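Long-range contact in Poly(Beta-D-mannuronate) lyase (Pseudopedobacter saltans, PDB 7O79), which probably cleaves poly(beta-D-mannuronate) in alginate as a lyase of polysaccharide lyase family 6: residues Val315-Tyr320 / Pro352-Ile357. Residues are numbered along the deposited sequence; the frame is centred on the assembly and turned at random.
Sequences VKDGLY and PENNTI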
ATOM      1  N   VAL A 315       8.827  16.344   6.715  1.00 22.61           N
ATOM      2  CA  VAL A 315       7.647  16.583   5.878  1.00 23.29           C
ATOM      3  C   VAL A 315       7.677  18.044   5.438  1.00 24.64           C
ATOM      4  O   VAL A 315       7.342  18.962   6.201  1.00 23.52           O
ATOM      5  CB  VAL A 315       6.336  16.238   6.590  1.00 21.59           C
ATOM      6  CG1 VAL A 315       5.150  16.483   5.647  1.00 21.73           C
ATOM      7  CG2 VAL A 315       6.310  14.777   7.040  1.00 21.04           C
ATOM      8  N   LYS A 316       8.054  18.269   4.192  1.00 23.42           N
ATOM      9  CA  LYS A 316       8.074  19.622   3.668  1.00 24.71           C
ATOM     10  C   LYS A 316       7.585  19.637   2.233  1.00 23.49           C
ATOM     11  O   LYS A 316       7.544  18.612   1.549  1.00 23.10           O
ATOM     12  CB  LYS A 316       9.475  20.236   3.768  1.00 27.30           C
ATOM     13  CG  LYS A 316      10.539  19.462   3.024  1.00 28.48           C
ATOM     14  CD  LYS A 316      11.935  19.927   3.451  1.00 31.59           C
ATOM     15  CE  LYS A 316      12.975  19.534   2.421  1.00 38.09           C
ATOM     16  NZ  LYS A 316      14.337  20.040   2.769  1.00 42.09           N
ATOM     17  N   ASP A 317       7.158  20.820   1.801  1.00 21.89           N
ATOM     18  CA  ASP A 317       6.948  21.119   0.395  1.00 25.57           C
ATOM     19  C   ASP A 317       5.776  20.321  -0.175  1.00 24.42           C
ATOM     20  O   ASP A 317       5.703  20.102  -1.384  1.00 24.53           O
ATOM     21  CB  ASP A 317       8.204  20.788  -0.418  1.00 26.09           C
ATOM     22  CG  ASP A 317       9.402  21.626  -0.010  1.00 27.26           C
ATOM     23  OD1 ASP A 317       9.236  22.749   0.510  1.00 31.15           O
ATOM     24  OD2 ASP A 317      10.535  21.179  -0.298  1.00 29.25           O
ATOM     25  N   GLY A 318       4.878  19.820   0.685  1.00 22.89           N
ATOM     26  CA  GLY A 318       3.799  18.968   0.232  1.00 20.83           C
ATOM     27  C   GLY A 318       2.502  19.735  -0.007  1.00 23.43           C
ATOM     28  O   GLY A 318       2.347  20.881   0.409  1.00 23.68           O
ATOM     29  N   LEU A 319       1.568  19.074  -0.695  1.00 21.61           N
ATOM     30  CA  LEU A 319       0.245  19.630  -0.973  1.00 23.70           C
ATOM     31  C   LEU A 319      -0.791  18.776  -0.252  1.00 21.70           C
ATOM     32  O   LEU A 319      -0.975  17.602  -0.589  1.00 21.37           O
ATOM     33  CB  LEU A 319      -0.028  19.657  -2.479  1.00 22.94           C
ATOM     34  CG  LEU A 319      -1.201  20.515  -2.953  1.00 33.35           C
ATOM     35  CD1 LEU A 319      -0.865  22.013  -2.871  1.00 27.56           C
ATOM     36  CD2 LEU A 319      -1.598  20.122  -4.376  1.00 36.14           C
ATOM     37  N   TYR A 320      -1.479  19.362   0.727  1.00 21.36           N
ATOM     38  CA  TYR A 320      -2.458  18.655   1.556  1.00 19.88           C
ATOM     39  C   TYR A 320      -3.775  19.431   1.478  1.00 20.48           C
ATOM     40  O   TYR A 320      -4.094  20.167   2.407  1.00 19.92           O
ATOM     41  CB  TYR A 320      -1.936  18.523   3.013  1.00 16.81           C
ATOM     42  CG  TYR A 320      -0.627  17.756   3.078  1.00 22.91           C
ATOM     43  CD1 TYR A 320      -0.616  16.366   3.067  1.00 19.08           C
ATOM     44  CD2 TYR A 320       0.595  18.422   3.102  1.00 20.06           C
ATOM     45  CE1 TYR A 320       0.594  15.653   3.108  1.00 22.47           C
ATOM     46  CE2 TYR A 320       1.814  17.712   3.139  1.00 21.40           C
ATOM     47  CZ  TYR A 320       1.794  16.332   3.129  1.00 22.08           C
ATOM     48  OH  TYR A 320       2.984  15.627   3.171  1.00 20.68           O
ATOM     49  N   PRO A 352       7.008  19.714  10.524  1.00 22.01           N
ATOM     50  CA  PRO A 352       6.676  19.926   9.110  1.00 21.92           C
ATOM     51  C   PRO A 352       6.763  21.406   8.762  1.00 27.38           C
ATOM     52  O   PRO A 352       6.467  22.270   9.591  1.00 24.07           O
ATOM     53  CB  PRO A 352       5.244  19.386   8.993  1.00 21.52           C
ATOM     54  CG  PRO A 352       5.122  18.402  10.174  1.00 22.42           C
ATOM     55  CD  PRO A 352       5.893  19.087  11.261  1.00 21.95           C
ATOM     56  N   GLU A 353       7.234  21.697   7.544  1.00 24.71           N
ATOM     57  CA  GLU A 353       7.496  23.073   7.146  1.00 23.69           C
ATOM     58  C   GLU A 353       7.214  23.231   5.660  1.00 24.23           C
ATOM     59  O   GLU A 353       7.355  22.289   4.880  1.00 22.45           O
ATOM     60  CB  GLU A 353       8.942  23.499   7.440  1.00 24.73           C
ATOM     61  CG  GLU A 353       9.965  22.764   6.569  1.00 29.63           C
ATOM     62  CD  GLU A 353      11.404  23.258   6.706  1.00 34.94           C
ATOM     63  OE1 GLU A 353      11.695  24.122   7.565  1.00 39.58           O
ATOM     64  OE2 GLU A 353      12.258  22.748   5.944  1.00 34.92           O
ATOM     65  N   ASN A 354       6.801  24.435   5.280  1.00 24.94           N
ATOM     66  CA  ASN A 354       6.556  24.789   3.879  1.00 25.26           C
ATOM     67  C   ASN A 354       5.570  23.850   3.190  1.00 25.09           C
ATOM     68  O   ASN A 354       5.701  23.581   1.995  1.00 22.16           O
ATOM     69  CB  ASN A 354       7.861  24.843   3.081  1.00 25.35           C
ATOM     70  CG  ASN A 354       7.732  25.694   1.830  1.00 27.70           C
ATOM     71  OD1 ASN A 354       7.104  26.732   1.864  1.00 29.73           O
ATOM     72  ND2 ASN A 354       8.315  25.251   0.731  1.00 30.51           N
ATOM     73  N   ASN A 355       4.578  23.334   3.919  1.00 21.55           N
ATOM     74  CA  ASN A 355       3.503  22.565   3.307  1.00 21.24           C
ATOM     75  C   ASN A 355       2.257  23.427   3.136  1.00 22.48           C
ATOM     76  O   ASN A 355       1.959  24.284   3.967  1.00 26.38           O
ATOM     77  CB  ASN A 355       3.140  21.344   4.147  1.00 19.68           C
ATOM     78  CG  ASN A 355       4.342  20.442   4.407  1.00 22.42           C
ATOM     79  OD1 ASN A 355       4.831  19.744   3.507  1.00 20.16           O
ATOM     80  ND2 ASN A 355       4.839  20.486   5.629  1.00 22.27           N
ATOM     81  N   THR A 356       1.496  23.136   2.096  1.00 23.01           N
ATOM     82  CA  THR A 356       0.209  23.784   1.858  1.00 21.03           C
ATOM     83  C   THR A 356      -0.914  22.894   2.399  1.00 23.18           C
ATOM     84  O   THR A 356      -1.183  21.821   1.855  1.00 21.54           O
ATOM     85  CB  THR A 356       0.054  24.077   0.373  1.00 24.44           C
ATOM     86  OG1 THR A 356       1.093  24.993  -0.016  1.00 21.91           O
ATOM     87  CG2 THR A 356      -1.323  24.703   0.071  1.00 26.71           C
ATOM     88  N   ILE A 357      -1.545  23.344   3.487  1.00 20.15           N
ATOM     89  CA  ILE A 357      -2.581  22.610   4.205  1.00 23.53           C
ATOM     90  C   ILE A 357      -3.836  23.475   4.203  1.00 25.73           C
ATOM     91  O   ILE A 357      -4.078  24.216   5.162  1.00 23.95           O
ATOM     92  CB  ILE A 357      -2.131  22.294   5.644  1.00 24.73           C
ATOM     93  CG1 ILE A 357      -0.684  21.757   5.634  1.00 22.79           C
ATOM     94  CG2 ILE A 357      -3.136  21.333   6.332  1.00 24.54           C
ATOM     95  CD1 ILE A 357      -0.015  21.682   7.014  1.00 23.90           C
TER
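N355 reaches across to V315 and G318 with both ends of its side-chain amide, joining two successive coils of the parallel beta-helix at the turns that lead into strands 319-328 and 356-364. Chi1 of N355 (-56°) sets CG anti to the carbonyl carbon, and the amide beyond it reaches V315 O and G318 N. N355 ND2 donates to V315 O at 3.0 Å in a nearly straight bond (175°) that stays in the amide plane but comes from above the carbonyl plane of V315. N355 OD1 accepts G318 N at 2.8 Å and also sits at the edge of the Y320 ring, 3.7 Å from Y320 CE2. V315 O accepts a second hydrogen bond, from E353 N, so this buried oxygen is gripped by two donors. An alanine in place of N355 would probably cost V315 O one donor and leave G318 N without its acceptor, opening a gap beside the Y320 ring. N390 of the next coil repeats the link, its OD1 accepting N355 N and its ND2 donating to P352 O. On the inner side, Y320 and I357 both pack on L282.

The outer side is looser. K316 and E353 run side by side, but K316 NZ remains 4.7 Å from E353 OE2, too far for a salt bridge, while E353 OE1 accepts K388 N. D317 N makes just weak bonds to the carbonyls of E353 and N354. At the exposed corner, N354 ND2 meets D317 OD1 at 2.7 Å, nearly in line with the C-O bond, the carboxylate and amide planes standing 88° apart.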